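Local coordinates for DUF5037 domain-containing protein (Ruminococcus gnavus, PDB 4GL6) that is of unknown function but folds into an antiparallel four-strand sheet beside a mixed four-strand sheet flanked by helices, within the DUF5037 family, at residues V24-Q29 and Y41-S46; Q77-K82 and E118-K123; Y145-T150 and S186-E191. One frame throughout, in Å; residues are numbered along the deposited sequence.

Contact 1. Residues V24-Q29 and Y41-S46; sequences VLSWNQ and YATCIS
Leu25 carries CG anti to its carbonyl carbon (chi1 -61°), while Ile45 puts CG1 between backbone N and carbonyl carbon (chi1 58°). The two side chains cross at about a right angle, and the branches of Leu25 divide the isoleucine between them: CD1 meets Ile45 CG2 at 3.6 Å, and CD2 meets Ile45 CD1 at 3.8 Å. Both residues belong to an antiparallel beta hairpin, strand 22-28 running against 40-46, and Leu25 stands where its regularity breaks. Here the chain makes a classic beta bulge, with Leu25 and Ser26 both facing Thr43. Thr43 O takes the N-H of Leu25 at 2.8 Å, and a weak second bond comes from Ser26 N, 3.5 Å from Thr43 O. The return bond, Thr43 N to Ser26 O, is 2.8 Å long. Further along, Asn28 and Tyr41 form a hydrogen-bonded pair, each N-H reaching the other's carbonyl. Val24 and Cys44, like Trp27 and Ala42, are non-hydrogen-bonded pairs, and their side chains share one face: Val24 CG2 touches Cys44 SG at 4.1 Å, and Trp27 CB lies 4.0 Å from Ala42 CB. Helix 6-18 covers this face, with Ile10 against Val24 and Ala42. Ser26, Thr43, Asn28 and Tyr41 point to the other face. The polar bonding across the pair is thus carried by the main chain, including at the bulge, while side chains add apolar contact on the face under helix 6-18 and, through Leu25 and Ile45, beside the bulge.

Contact 2. Residues Q77-K82 and E118-K123; sequences QRLLAK and EISQWK
Leu79 O and Ser120 O, one from each segment, both accept a hydrogen bond from the same nitrogen, NE2 of Gln83, one turn further along helix 75-95. Its amide thus bridges the two backbones, which have no direct hydrogen bond to each other. The motif is a long helix packed against the turn between two short ones: coming from helix 116-119, the chain turns around Ser120-Gln121 before helix 122-129, which has Gln121 at its N-cap position. Leu80 reaches into this bend. Its CG, anti to the carbonyl carbon (chi1 -74°), lies 3.8 Å from Ile119 O. The CD2 methyl rests on backbone carbonyls, with Leu80 CD2 3.4 Å from Ile119 O and 3.6 Å from Ser120 O. The same methyl meets the six-membered part of the Trp122 indole, with Leu80 CD2 3.9 Å from Trp122 CE3. The other branch shares one of these carbonyls, Leu80 CD1 lying 3.7 Å from Ile119 O, and it stands 4.4 Å from Ile119 CG1. Trp122 also approaches the helix backbone, CZ3 coming within 3.6 Å of Leu80 O, and Met87 of helix 75-95 touches its side chain as well. The indole nitrogen is satisfied elsewhere: NE1 donates to Leu171 O, which links the bend to the end of helix 156-171. Beside Leu80, Leu79 closes the contact with its CD1 3.8 Å from Ser120 CB. The hydroxyl on that carbon, Ser120 OG, sits between backbone N and carbonyl carbon (chi1 67°) and is hydrogen-bonded to Val116 O.

Contact 3. Residues Y145-T150 and S186-E191; sequences YIDAST and SFEKAE
The Phe187 ring takes Asp147 CB over one face, 3.7 Å above its plane and offset toward the rim, a CH-pi contact. At its edge, near the plane, Tyr145 O lies 3.3 Å from Phe187 CE1, and Glu188 OE2 is also in plane at the edge. Phe187 holds CG anti to its backbone N (chi1 173°), and its ring lies against the strand. The two side chains cross at about a right angle, yet the Asp147 carboxylate and the ring are turned by just 28° from each other. The carboxylate has its own work: OD1 accepts from Ser149 N at 3.1 Å, forming an Asx turn at Asp147, and OD2 takes a hydrogen bond with His184 ND1. Asp147 OD2 also stands 4.3 Å from Glu188 OE2; two like charges so near would disfavour each other, an effect the histidine may offset. Asp147 O accepts from both N and OG1 of Thr150, and that hydroxyl also bonds to Asn98 N. Strand 140-147 lies between 99-104 and 175-182 in the mixed sheet, and the latter strand leads straight into helix 184-194. The axis of 186-191 makes 137° with that of 145-147, Phe187 and Ala190 also touching Leu182, while Tyr145 stacks on Tyr180 and meets Phe206 of helix 204-210 edge-to-face.

In the fold
From the N terminus the chain closes contact 1 first, pairing strands 22-28 and 40-46 across a loop of eleven residues. After strands 54-59 and 69-70 it enters helix 75-95, and contact 2 closes when the chain returns past strand 99-104 to 118-123. Contact 3 follows: strand 140-147, helix 156-171 and strand 175-182 make a beta-alpha-beta crossover before helix 184-194 folds back on the first strand. The three closures come in series, neither nested nor crossed. Contacts 2 and 3 lie on opposite sides of the chain's centre, about 27 Å between centres. A salt bridge from Arg78 to Asp49, in the loop after strand 40-46, ties helix 75-95 to the antiparallel sheet.

Contact 1. Residues V24-Q29 and Y41-S46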
ATOM      1  N   VAL A  24       7.316   2.543 -15.816  1.00 60.09           N
ATOM      2  CA  VAL A  24       7.204   3.747 -15.004  1.00 53.10           C
ATOM      3  C   VAL A  24       5.942   4.395 -15.543  1.00 51.12           C
ATOM      4  O   VAL A  24       5.929   4.843 -16.677  1.00 52.37           O
ATOM      5  CB  VAL A  24       8.423   4.691 -15.155  1.00 53.62           C
ATOM      6  CG1 VAL A  24       8.123   6.054 -14.537  1.00 50.32           C
ATOM      7  CG2 VAL A  24       9.667   4.068 -14.521  1.00 51.01           C
ATOM      8  N   LEU A  25       4.874   4.412 -14.750  1.00 52.39           N
ATOM      9  CA  LEU A  25       3.599   5.033 -15.168  1.00 49.93           C
ATOM     10  C   LEU A  25       3.722   6.550 -15.248  1.00 48.26           C
ATOM     11  O   LEU A  25       3.169   7.169 -16.139  1.00 49.88           O
ATOM     12  CB  LEU A  25       2.446   4.632 -14.239  1.00 48.12           C
ATOM     13  CG  LEU A  25       2.127   3.131 -14.177  1.00 48.67           C
ATOM     14  CD1 LEU A  25       1.046   2.877 -13.145  1.00 44.11           C
ATOM     15  CD2 LEU A  25       1.714   2.562 -15.536  1.00 50.18           C
ATOM     16  N   SER A  26       4.445   7.139 -14.305  1.00 51.39           N
ATOM     17  CA  SER A  26       4.690   8.590 -14.274  1.00 50.06           C
ATOM     18  C   SER A  26       5.783   8.916 -13.265  1.00 50.93           C
ATOM     19  O   SER A  26       6.172   8.075 -12.432  1.00 49.36           O
ATOM     20  CB  SER A  26       3.435   9.363 -13.869  1.00 46.55           C
ATOM     21  OG  SER A  26       3.015   9.011 -12.557  1.00 42.40           O
ATOM     22  N   TRP A  27       6.284  10.135 -13.358  1.00 50.40           N
ATOM     23  CA  TRP A  27       7.257  10.601 -12.397  1.00 47.96           C
ATOM     24  C   TRP A  27       7.171  12.061 -12.177  1.00 48.16           C
ATOM     25  O   TRP A  27       6.784  12.832 -13.054  1.00 53.03           O
ATOM     26  CB  TRP A  27       8.683  10.130 -12.682  1.00 45.81           C
ATOM     27  CG  TRP A  27       9.317  10.604 -13.945  1.00 46.38           C
ATOM     28  CD1 TRP A  27       9.452   9.904 -15.132  1.00 47.27           C
ATOM     29  CD2 TRP A  27       9.989  11.877 -14.177  1.00 47.08           C
ATOM     30  NE1 TRP A  27      10.126  10.639 -16.056  1.00 49.68           N
ATOM     31  CE2 TRP A  27      10.470  11.833 -15.557  1.00 48.97           C
ATOM     32  CE3 TRP A  27      10.222  13.017 -13.417  1.00 45.96           C
ATOM     33  CZ2 TRP A  27      11.152  12.891 -16.133  1.00 50.79           C
ATOM     34  CZ3 TRP A  27      10.913  14.082 -14.007  1.00 47.60           C
ATOM     35  CH2 TRP A  27      11.368  14.017 -15.336  1.00 50.46           C
ATOM     36  N   ASN A  28       7.644  12.419 -11.002  1.00 48.06           N
ATOM     37  CA  ASN A  28       7.499  13.710 -10.427  1.00 52.91           C
ATOM     38  C   ASN A  28       8.865  14.207  -9.898  1.00 49.32           C
ATOM     39  O   ASN A  28       9.613  13.421  -9.318  1.00 46.39           O
ATOM     40  CB  ASN A  28       6.473  13.454  -9.310  1.00 54.78           C
ATOM     41  CG  ASN A  28       6.182  14.648  -8.487  1.00 64.32           C
ATOM     42  OD1 ASN A  28       6.234  15.797  -8.962  1.00 74.60           O
ATOM     43  ND2 ASN A  28       5.858  14.396  -7.232  1.00 67.22           N
ATOM     44  N   GLN A  29       9.195  15.483 -10.137  1.00 45.67           N
ATOM     45  CA  GLN A  29      10.460  16.077  -9.661  1.00 45.31           C
ATOM     46  C   GLN A  29      10.180  17.452  -9.108  1.00 44.57           C
ATOM     47  O   GLN A  29      10.361  18.441  -9.809  1.00 47.67           O
ATOM     48  CB  GLN A  29      11.542  16.132 -10.756  1.00 48.12           C
ATOM     49  CG  GLN A  29      12.924  16.532 -10.223  1.00 49.23           C
ATOM     50  CD  GLN A  29      13.972  16.694 -11.301  1.00 51.60           C
ATOM     51  OE1 GLN A  29      13.670  17.046 -12.444  1.00 51.88           O
ATOM     52  NE2 GLN A  29      15.227  16.475 -10.926  1.00 51.76           N
ATOM     53  N   TYR A  41      10.730  11.252  -8.038  1.00 43.53           N
ATOM     54  CA  TYR A  41       9.779  10.305  -7.427  1.00 43.97           C
ATOM     55  C   TYR A  41       8.956   9.660  -8.559  1.00 41.69           C
ATOM     56  O   TYR A  41       8.132  10.310  -9.174  1.00 43.24           O
ATOM     57  CB  TYR A  41       8.908  11.004  -6.363  1.00 43.54           C
ATOM     58  CG  TYR A  41       9.732  11.610  -5.227  1.00 44.56           C
ATOM     59  CD1 TYR A  41      10.121  10.835  -4.124  1.00 42.12           C
ATOM     60  CD2 TYR A  41      10.135  12.965  -5.260  1.00 42.99           C
ATOM     61  CE1 TYR A  41      10.880  11.391  -3.095  1.00 42.62           C
ATOM     62  CE2 TYR A  41      10.898  13.527  -4.238  1.00 42.05           C
ATOM     63  CZ  TYR A  41      11.270  12.743  -3.159  1.00 43.78           C
ATOM     64  OH  TYR A  41      12.034  13.298  -2.144  1.00 46.54           O
ATOM     65  N   ALA A  42       9.191   8.374  -8.791  1.00 41.48           N
ATOM     66  CA  ALA A  42       8.599   7.607  -9.880  1.00 45.36           C
ATOM     67  C   ALA A  42       7.544   6.594  -9.420  1.00 48.54           C
ATOM     68  O   ALA A  42       7.845   5.773  -8.550  1.00 47.20           O
ATOM     69  CB  ALA A  42       9.727   6.847 -10.587  1.00 43.15           C
ATOM     70  N   THR A  43       6.344   6.628 -10.024  1.00 45.80           N
ATOM     71  CA  THR A  43       5.287   5.636  -9.774  1.00 44.22           C
ATOM     72  C   THR A  43       5.508   4.509 -10.779  1.00 45.56           C
ATOM     73  O   THR A  43       5.351   4.713 -11.986  1.00 46.97           O
ATOM     74  CB  THR A  43       3.896   6.246  -9.936  1.00 41.97           C
ATOM     75  OG1 THR A  43       3.724   7.197  -8.888  1.00 44.13           O
ATOM     76  CG2 THR A  43       2.797   5.192  -9.848  1.00 40.40           C
ATOM     77  N   CYS A  44       5.849   3.329 -10.268  1.00 45.66           N
ATOM     78  CA  CYS A  44       6.218   2.174 -11.090  1.00 50.33           C
ATOM     79  C   CYS A  44       5.296   0.967 -10.899  1.00 48.32           C
ATOM     80  O   CYS A  44       4.650   0.848  -9.869  1.00 50.28           O
ATOM     81  CB  CYS A  44       7.655   1.743 -10.710  1.00 55.09           C
ATOM     82  SG  CYS A  44       8.927   3.049 -10.616  1.00 58.14           S
ATOM     83  N   ILE A  45       5.244   0.087 -11.900  1.00 48.82           N
ATOM     84  CA  ILE A  45       4.552  -1.217 -11.805  1.00 53.06           C
ATOM     85  C   ILE A  45       5.439  -2.297 -12.421  1.00 57.15           C
ATOM     86  O   ILE A  45       6.306  -1.988 -13.250  1.00 54.78           O
ATOM     87  CB  ILE A  45       3.172  -1.242 -12.514  1.00 54.16           C
ATOM     88  CG1 ILE A  45       3.280  -0.898 -14.012  1.00 61.73           C
ATOM     89  CG2 ILE A  45       2.219  -0.265 -11.840  1.00 50.58           C
ATOM     90  CD1 ILE A  45       1.998  -1.119 -14.790  1.00 63.44           C
ATOM     91  N   SER A  46       5.255  -3.539 -11.980  1.00 60.20           N
ATOM     92  CA  SER A  46       5.887  -4.689 -12.627  1.00 61.63           C
ATOM     93  C   SER A  46       4.790  -5.173 -13.583  1.00 65.74           C
ATOM     94  O   SER A  46       3.603  -5.122 -13.226  1.00 65.62           O
ATOM     95  CB  SER A  46       6.307  -5.781 -11.630  1.00 63.56           C
ATOM     96  OG  SER A  46       5.214  -6.531 -11.130  1.00 64.11           O
TER

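Contact 2. Residues Q77-K82 and E118-K123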
ATOM      1  N   GLN A  77       9.963  -2.847  -0.504  1.00 47.62           N
ATOM      2  CA  GLN A  77       8.780  -2.269   0.092  1.00 47.87           C
ATOM      3  C   GLN A  77       7.501  -2.787  -0.592  1.00 45.62           C
ATOM      4  O   GLN A  77       6.541  -3.156   0.080  1.00 46.88           O
ATOM      5  CB  GLN A  77       8.895  -0.745  -0.063  1.00 50.06           C
ATOM      6  CG  GLN A  77       8.029   0.083   0.831  1.00 50.18           C
ATOM      7  CD  GLN A  77       8.401   1.552   0.747  1.00 44.97           C
ATOM      8  OE1 GLN A  77       9.160   2.088   1.575  1.00 48.02           O
ATOM      9  NE2 GLN A  77       7.937   2.188  -0.307  1.00 37.59           N
ATOM     10  N   ARG A  78       7.499  -2.802  -1.925  1.00 49.35           N
ATOM     11  CA  ARG A  78       6.350  -3.284  -2.717  1.00 50.06           C
ATOM     12  C   ARG A  78       6.047  -4.754  -2.472  1.00 49.37           C
ATOM     13  O   ARG A  78       4.882  -5.132  -2.363  1.00 52.13           O
ATOM     14  CB  ARG A  78       6.551  -3.041  -4.228  1.00 51.70           C
ATOM     15  CG  ARG A  78       5.546  -3.712  -5.171  1.00 53.63           C
ATOM     16  CD  ARG A  78       4.113  -3.301  -4.846  1.00 54.01           C
ATOM     17  NE  ARG A  78       3.143  -4.336  -5.183  1.00 54.22           N
ATOM     18  CZ  ARG A  78       1.902  -4.421  -4.693  1.00 53.99           C
ATOM     19  NH1 ARG A  78       1.434  -3.552  -3.804  1.00 49.38           N
ATOM     20  NH2 ARG A  78       1.122  -5.418  -5.075  1.00 59.69           N
ATOM     21  N   LEU A  79       7.090  -5.569  -2.418  1.00 47.58           N
ATOM     22  CA  LEU A  79       6.931  -6.990  -2.149  1.00 50.36           C
ATOM     23  C   LEU A  79       6.298  -7.226  -0.772  1.00 51.36           C
ATOM     24  O   LEU A  79       5.494  -8.157  -0.624  1.00 56.55           O
ATOM     25  CB  LEU A  79       8.272  -7.721  -2.251  1.00 50.46           C
ATOM     26  CG  LEU A  79       8.969  -7.730  -3.614  1.00 50.96           C
ATOM     27  CD1 LEU A  79      10.370  -8.334  -3.463  1.00 49.81           C
ATOM     28  CD2 LEU A  79       8.144  -8.472  -4.646  1.00 49.85           C
ATOM     29  N   LEU A  80       6.646  -6.392   0.218  1.00 48.88           N
ATOM     30  CA  LEU A  80       6.042  -6.484   1.555  1.00 47.11           C
ATOM     31  C   LEU A  80       4.544  -6.075   1.472  1.00 47.74           C
ATOM     32  O   LEU A  80       3.694  -6.764   2.032  1.00 51.92           O
ATOM     33  CB  LEU A  80       6.836  -5.689   2.609  1.00 45.79           C
ATOM     34  CG  LEU A  80       8.191  -6.251   3.105  1.00 47.46           C
ATOM     35  CD1 LEU A  80       8.932  -5.230   3.960  1.00 42.12           C
ATOM     36  CD2 LEU A  80       8.045  -7.541   3.908  1.00 47.38           C
ATOM     37  N   ALA A  81       4.241  -5.000   0.741  1.00 42.99           N
ATOM     38  CA  ALA A  81       2.851  -4.572   0.478  1.00 43.60           C
ATOM     39  C   ALA A  81       2.045  -5.662  -0.210  1.00 46.12           C
ATOM     40  O   ALA A  81       0.915  -5.911   0.186  1.00 49.40           O
ATOM     41  CB  ALA A  81       2.783  -3.279  -0.364  1.00 38.83           C
ATOM     42  N   LYS A  82       2.636  -6.322  -1.212  1.00 48.08           N
ATOM     43  CA  LYS A  82       1.973  -7.425  -1.942  1.00 50.71           C
ATOM     44  C   LYS A  82       1.511  -8.534  -0.971  1.00 49.33           C
ATOM     45  O   LYS A  82       0.387  -9.060  -1.087  1.00 50.58           O
ATOM     46  CB  LYS A  82       2.895  -7.995  -3.048  1.00 54.84           C
ATOM     47  CG  LYS A  82       2.302  -9.080  -3.963  1.00 58.15           C
ATOM     48  CD  LYS A  82       3.277  -9.464  -5.081  1.00 64.15           C
ATOM     49  CE  LYS A  82       2.792 -10.664  -5.893  1.00 73.74           C
ATOM     50  NZ  LYS A  82       1.435 -10.458  -6.473  1.00 70.55           N
ATOM     51  N   GLU A 118      16.384 -10.587   1.723  1.00 67.32           N
ATOM     52  CA  GLU A 118      16.227 -10.648   3.191  1.00 68.39           C
ATOM     53  C   GLU A 118      14.992  -9.902   3.699  1.00 66.31           C
ATOM     54  O   GLU A 118      14.181 -10.492   4.420  1.00 67.86           O
ATOM     55  CB  GLU A 118      17.479 -10.112   3.924  1.00 75.14           C
ATOM     56  CG  GLU A 118      17.496 -10.378   5.441  1.00 82.00           C
ATOM     57  CD  GLU A 118      18.689  -9.784   6.179  1.00 88.32           C
ATOM     58  OE1 GLU A 118      19.740  -9.505   5.557  1.00 91.02           O
ATOM     59  OE2 GLU A 118      18.576  -9.618   7.413  1.00 88.07           O
ATOM     60  N   ILE A 119      14.880  -8.611   3.358  1.00 59.89           N
ATOM     61  CA  ILE A 119      13.810  -7.725   3.880  1.00 55.23           C
ATOM     62  C   ILE A 119      12.394  -8.091   3.426  1.00 56.64           C
ATOM     63  O   ILE A 119      11.435  -7.888   4.167  1.00 60.40           O
ATOM     64  CB  ILE A 119      14.101  -6.218   3.550  1.00 54.29           C
ATOM     65  CG1 ILE A 119      13.265  -5.231   4.391  1.00 53.92           C
ATOM     66  CG2 ILE A 119      13.891  -5.897   2.071  1.00 49.98           C
ATOM     67  CD1 ILE A 119      13.594  -5.210   5.866  1.00 59.58           C
ATOM     68  N   SER A 120      12.274  -8.608   2.208  1.00 59.93           N
ATOM     69  CA  SER A 120      10.972  -8.963   1.620  1.00 59.04           C
ATOM     70  C   SER A 120      10.282 -10.177   2.257  1.00 60.82           C
ATOM     71  O   SER A 120       9.124 -10.424   1.972  1.00 62.55           O
ATOM     72  CB  SER A 120      11.115  -9.210   0.124  1.00 59.06           C
ATOM     73  OG  SER A 120      11.887 -10.377  -0.095  1.00 65.86           O
ATOM     74  N   GLN A 121      10.984 -10.963   3.065  1.00 66.70           N
ATOM     75  CA  GLN A 121      10.341 -12.044   3.810  1.00 66.56           C
ATOM     76  C   GLN A 121       9.616 -11.424   5.011  1.00 64.80           C
ATOM     77  O   GLN A 121      10.243 -10.808   5.888  1.00 64.15           O
ATOM     78  CB  GLN A 121      11.341 -13.036   4.325  1.00 66.57           C
ATOM     79  CG  GLN A 121      12.138 -13.725   3.252  1.00 68.72           C
ATOM     80  CD  GLN A 121      12.913 -14.859   3.862  1.00 65.21           C
ATOM     81  OE1 GLN A 121      14.115 -14.753   4.060  1.00 63.46           O
ATOM     82  NE2 GLN A 121      12.203 -15.900   4.274  1.00 66.18           N
ATOM     83  N   TRP A 122       8.303 -11.622   5.056  1.00 62.54           N
ATOM     84  CA  TRP A 122       7.453 -11.063   6.108  1.00 61.81           C
ATOM     85  C   TRP A 122       7.968 -11.337   7.509  1.00 62.39           C
ATOM     86  O   TRP A 122       8.025 -10.424   8.332  1.00 64.28           O
ATOM     87  CB  TRP A 122       6.025 -11.555   5.940  1.00 58.16           C
ATOM     88  CG  TRP A 122       5.082 -10.788   6.787  1.00 54.66           C
ATOM     89  CD1 TRP A 122       4.578 -11.144   8.016  1.00 55.22           C
ATOM     90  CD2 TRP A 122       4.541  -9.481   6.516  1.00 51.08           C
ATOM     91  NE1 TRP A 122       3.756 -10.176   8.502  1.00 52.18           N
ATOM     92  CE2 TRP A 122       3.692  -9.150   7.661  1.00 50.51           C
ATOM     93  CE3 TRP A 122       4.654  -8.575   5.476  1.00 50.37           C
ATOM     94  CZ2 TRP A 122       2.993  -7.963   7.741  1.00 47.12           C
ATOM     95  CZ3 TRP A 122       3.938  -7.384   5.566  1.00 49.52           C
ATOM     96  CH2 TRP A 122       3.125  -7.088   6.673  1.00 49.61           C
ATOM     97  N   LYS A 123       8.383 -12.577   7.768  1.00 66.75           N
ATOM     98  CA  LYS A 123       8.931 -12.948   9.080  1.00 69.20           C
ATOM     99  C   LYS A 123      10.114 -12.050   9.539  1.00 71.76           C
ATOM    100  O   LYS A 123      10.168 -11.661  10.704  1.00 73.71           O
ATOM    101  CB  LYS A 123       9.310 -14.430   9.145  1.00 68.66           C
ATOM    102  CG  LYS A 123      10.282 -14.926   8.074  1.00 77.87           C
ATOM    103  CD  LYS A 123      11.041 -16.189   8.509  1.00 80.43           C
ATOM    104  CE  LYS A 123      12.124 -16.568   7.504  1.00 80.71           C
ATOM    105  NZ  LYS A 123      13.090 -17.562   8.041  1.00 85.51           N
TER

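Contact 3. Residues Y145-T150 and S186-E191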
ATOM      1  N   TYR A 145     -10.820  -0.697  -0.428  1.00 43.54           N
ATOM      2  CA  TYR A 145     -11.950  -0.041  -1.099  1.00 40.82           C
ATOM      3  C   TYR A 145     -12.868  -1.136  -1.661  1.00 40.89           C
ATOM      4  O   TYR A 145     -12.442  -1.871  -2.543  1.00 41.84           O
ATOM      5  CB  TYR A 145     -11.404   0.881  -2.207  1.00 43.04           C
ATOM      6  CG  TYR A 145     -10.520   1.980  -1.646  1.00 41.16           C
ATOM      7  CD1 TYR A 145     -11.083   3.130  -1.091  1.00 41.52           C
ATOM      8  CD2 TYR A 145      -9.134   1.843  -1.609  1.00 40.59           C
ATOM      9  CE1 TYR A 145     -10.291   4.125  -0.539  1.00 41.60           C
ATOM     10  CE2 TYR A 145      -8.328   2.834  -1.060  1.00 41.38           C
ATOM     11  CZ  TYR A 145      -8.916   3.976  -0.526  1.00 40.83           C
ATOM     12  OH  TYR A 145      -8.143   4.971   0.018  1.00 40.82           O
ATOM     13  N   ILE A 146     -14.088  -1.268  -1.116  1.00 39.03           N
ATOM     14  CA  ILE A 146     -15.051  -2.305  -1.503  1.00 41.69           C
ATOM     15  C   ILE A 146     -16.227  -1.733  -2.289  1.00 44.30           C
ATOM     16  O   ILE A 146     -16.727  -0.661  -1.952  1.00 43.32           O
ATOM     17  CB  ILE A 146     -15.639  -3.016  -0.257  1.00 42.22           C
ATOM     18  CG1 ILE A 146     -14.539  -3.713   0.547  1.00 41.60           C
ATOM     19  CG2 ILE A 146     -16.681  -4.052  -0.673  1.00 43.31           C
ATOM     20  CD1 ILE A 146     -15.027  -4.341   1.836  1.00 43.20           C
ATOM     21  N   ASP A 147     -16.660  -2.467  -3.321  1.00 48.85           N
ATOM     22  CA  ASP A 147     -17.856  -2.142  -4.107  1.00 48.47           C
ATOM     23  C   ASP A 147     -18.964  -2.727  -3.254  1.00 50.72           C
ATOM     24  O   ASP A 147     -19.142  -3.949  -3.201  1.00 55.25           O
ATOM     25  CB  ASP A 147     -17.793  -2.790  -5.499  1.00 49.88           C
ATOM     26  CG  ASP A 147     -18.990  -2.473  -6.374  1.00 54.35           C
ATOM     27  OD1 ASP A 147     -20.049  -2.060  -5.850  1.00 55.54           O
ATOM     28  OD2 ASP A 147     -18.860  -2.656  -7.611  1.00 56.70           O
ATOM     29  N   ALA A 148     -19.678  -1.847  -2.554  1.00 53.17           N
ATOM     30  CA  ALA A 148     -20.742  -2.246  -1.615  1.00 52.57           C
ATOM     31  C   ALA A 148     -21.908  -2.956  -2.282  1.00 51.96           C
ATOM     32  O   ALA A 148     -22.606  -3.690  -1.624  1.00 59.30           O
ATOM     33  CB  ALA A 148     -21.224  -1.048  -0.804  1.00 48.66           C
ATOM     34  N   SER A 149     -22.109  -2.750  -3.581  1.00 52.13           N
ATOM     35  CA  SER A 149     -23.158  -3.466  -4.324  1.00 55.36           C
ATOM     36  C   SER A 149     -22.879  -4.976  -4.459  1.00 57.50           C
ATOM     37  O   SER A 149     -23.811  -5.761  -4.603  1.00 60.78           O
ATOM     38  CB  SER A 149     -23.333  -2.862  -5.723  1.00 54.94           C
ATOM     39  OG  SER A 149     -22.182  -3.064  -6.522  1.00 54.52           O
ATOM     40  N   THR A 150     -21.600  -5.358  -4.380  1.00 56.82           N
ATOM     41  CA  THR A 150     -21.146  -6.726  -4.576  1.00 56.03           C
ATOM     42  C   THR A 150     -20.779  -7.469  -3.278  1.00 58.12           C
ATOM     43  O   THR A 150     -19.850  -8.285  -3.301  1.00 60.02           O
ATOM     44  CB  THR A 150     -19.932  -6.718  -5.538  1.00 53.48           C
ATOM     45  OG1 THR A 150     -18.792  -6.167  -4.869  1.00 50.95           O
ATOM     46  CG2 THR A 150     -20.237  -5.923  -6.812  1.00 52.64           C
ATOM     47  N   SER A 186     -19.049   5.016  -7.707  1.00 43.12           N
ATOM     48  CA  SER A 186     -17.884   5.577  -6.999  1.00 42.51           C
ATOM     49  C   SER A 186     -16.707   4.646  -7.021  1.00 41.66           C
ATOM     50  O   SER A 186     -15.579   5.084  -7.245  1.00 39.45           O
ATOM     51  CB  SER A 186     -18.182   5.910  -5.535  1.00 43.28           C
ATOM     52  OG  SER A 186     -18.719   7.200  -5.470  1.00 46.29           O
ATOM     53  N   PHE A 187     -16.977   3.372  -6.741  1.00 42.50           N
ATOM     54  CA  PHE A 187     -15.924   2.375  -6.719  1.00 43.19           C
ATOM     55  C   PHE A 187     -15.199   2.298  -8.061  1.00 45.58           C
ATOM     56  O   PHE A 187     -13.978   2.375  -8.117  1.00 46.86           O
ATOM     57  CB  PHE A 187     -16.446   0.985  -6.334  1.00 45.45           C
ATOM     58  CG  PHE A 187     -15.395  -0.079  -6.468  1.00 46.90           C
ATOM     59  CD1 PHE A 187     -14.442  -0.258  -5.467  1.00 45.54           C
ATOM     60  CD2 PHE A 187     -15.297  -0.841  -7.632  1.00 48.85           C
ATOM     61  CE1 PHE A 187     -13.432  -1.200  -5.617  1.00 46.79           C
ATOM     62  CE2 PHE A 187     -14.293  -1.794  -7.785  1.00 51.49           C
ATOM     63  CZ  PHE A 187     -13.361  -1.978  -6.774  1.00 50.42           C
ATOM     64  N   GLU A 188     -15.971   2.155  -9.127  1.00 49.80           N
ATOM     65  CA  GLU A 188     -15.419   2.015 -10.485  1.00 52.15           C
ATOM     66  C   GLU A 188     -14.520   3.171 -10.918  1.00 49.97           C
ATOM     67  O   GLU A 188     -13.538   2.947 -11.618  1.00 51.95           O
ATOM     68  CB  GLU A 188     -16.546   1.754 -11.484  1.00 54.88           C
ATOM     69  CG  GLU A 188     -17.191   0.356 -11.317  1.00 57.99           C
ATOM     70  CD  GLU A 188     -16.328  -0.847 -11.733  1.00 59.77           C
ATOM     71  OE1 GLU A 188     -15.529  -0.754 -12.691  1.00 64.38           O
ATOM     72  OE2 GLU A 188     -16.461  -1.914 -11.083  1.00 61.77           O
ATOM     73  N   LYS A 189     -14.873   4.389 -10.505  1.00 48.29           N
ATOM     74  CA  LYS A 189     -14.047   5.576 -10.757  1.00 47.47           C
ATOM     75  C   LYS A 189     -12.799   5.530  -9.888  1.00 47.77           C
ATOM     76  O   LYS A 189     -11.697   5.858 -10.357  1.00 49.02           O
ATOM     77  CB  LYS A 189     -14.796   6.862 -10.429  1.00 48.58           C
ATOM     78  CG  LYS A 189     -15.989   7.178 -11.319  1.00 49.92           C
ATOM     79  CD  LYS A 189     -16.718   8.390 -10.773  1.00 49.63           C
ATOM     80  CE  LYS A 189     -18.012   8.597 -11.492  1.00 54.57           C
ATOM     81  NZ  LYS A 189     -18.799   9.655 -10.803  1.00 54.99           N
ATOM     82  N   ALA A 190     -12.989   5.154  -8.617  1.00 45.43           N
ATOM     83  CA  ALA A 190     -11.908   5.043  -7.662  1.00 41.36           C
ATOM     84  C   ALA A 190     -10.832   4.097  -8.172  1.00 40.50           C
ATOM     85  O   ALA A 190      -9.672   4.456  -8.210  1.00 41.00           O
ATOM     86  CB  ALA A 190     -12.439   4.571  -6.325  1.00 42.68           C
ATOM     87  N   GLU A 191     -11.251   2.910  -8.590  1.00 44.81           N
ATOM     88  CA  GLU A 191     -10.373   1.818  -9.081  1.00 48.13           C
ATOM     89  C   GLU A 191      -9.454   2.303 -10.186  1.00 47.93           C
ATOM     90  O   GLU A 191      -8.269   2.038 -10.144  1.00 50.35           O
ATOM     91  CB  GLU A 191     -11.250   0.655  -9.584  1.00 58.95           C
ATOM     92  CG  GLU A 191     -10.608  -0.676  -9.987  1.00 62.51           C
ATOM     93  CD  GLU A 191     -11.610  -1.590 -10.709  1.00 79.89           C
ATOM     94  OE1 GLU A 191     -12.280  -1.138 -11.682  1.00 92.72           O
ATOM     95  OE2 GLU A 191     -11.749  -2.766 -10.306  1.00 93.44           O
TER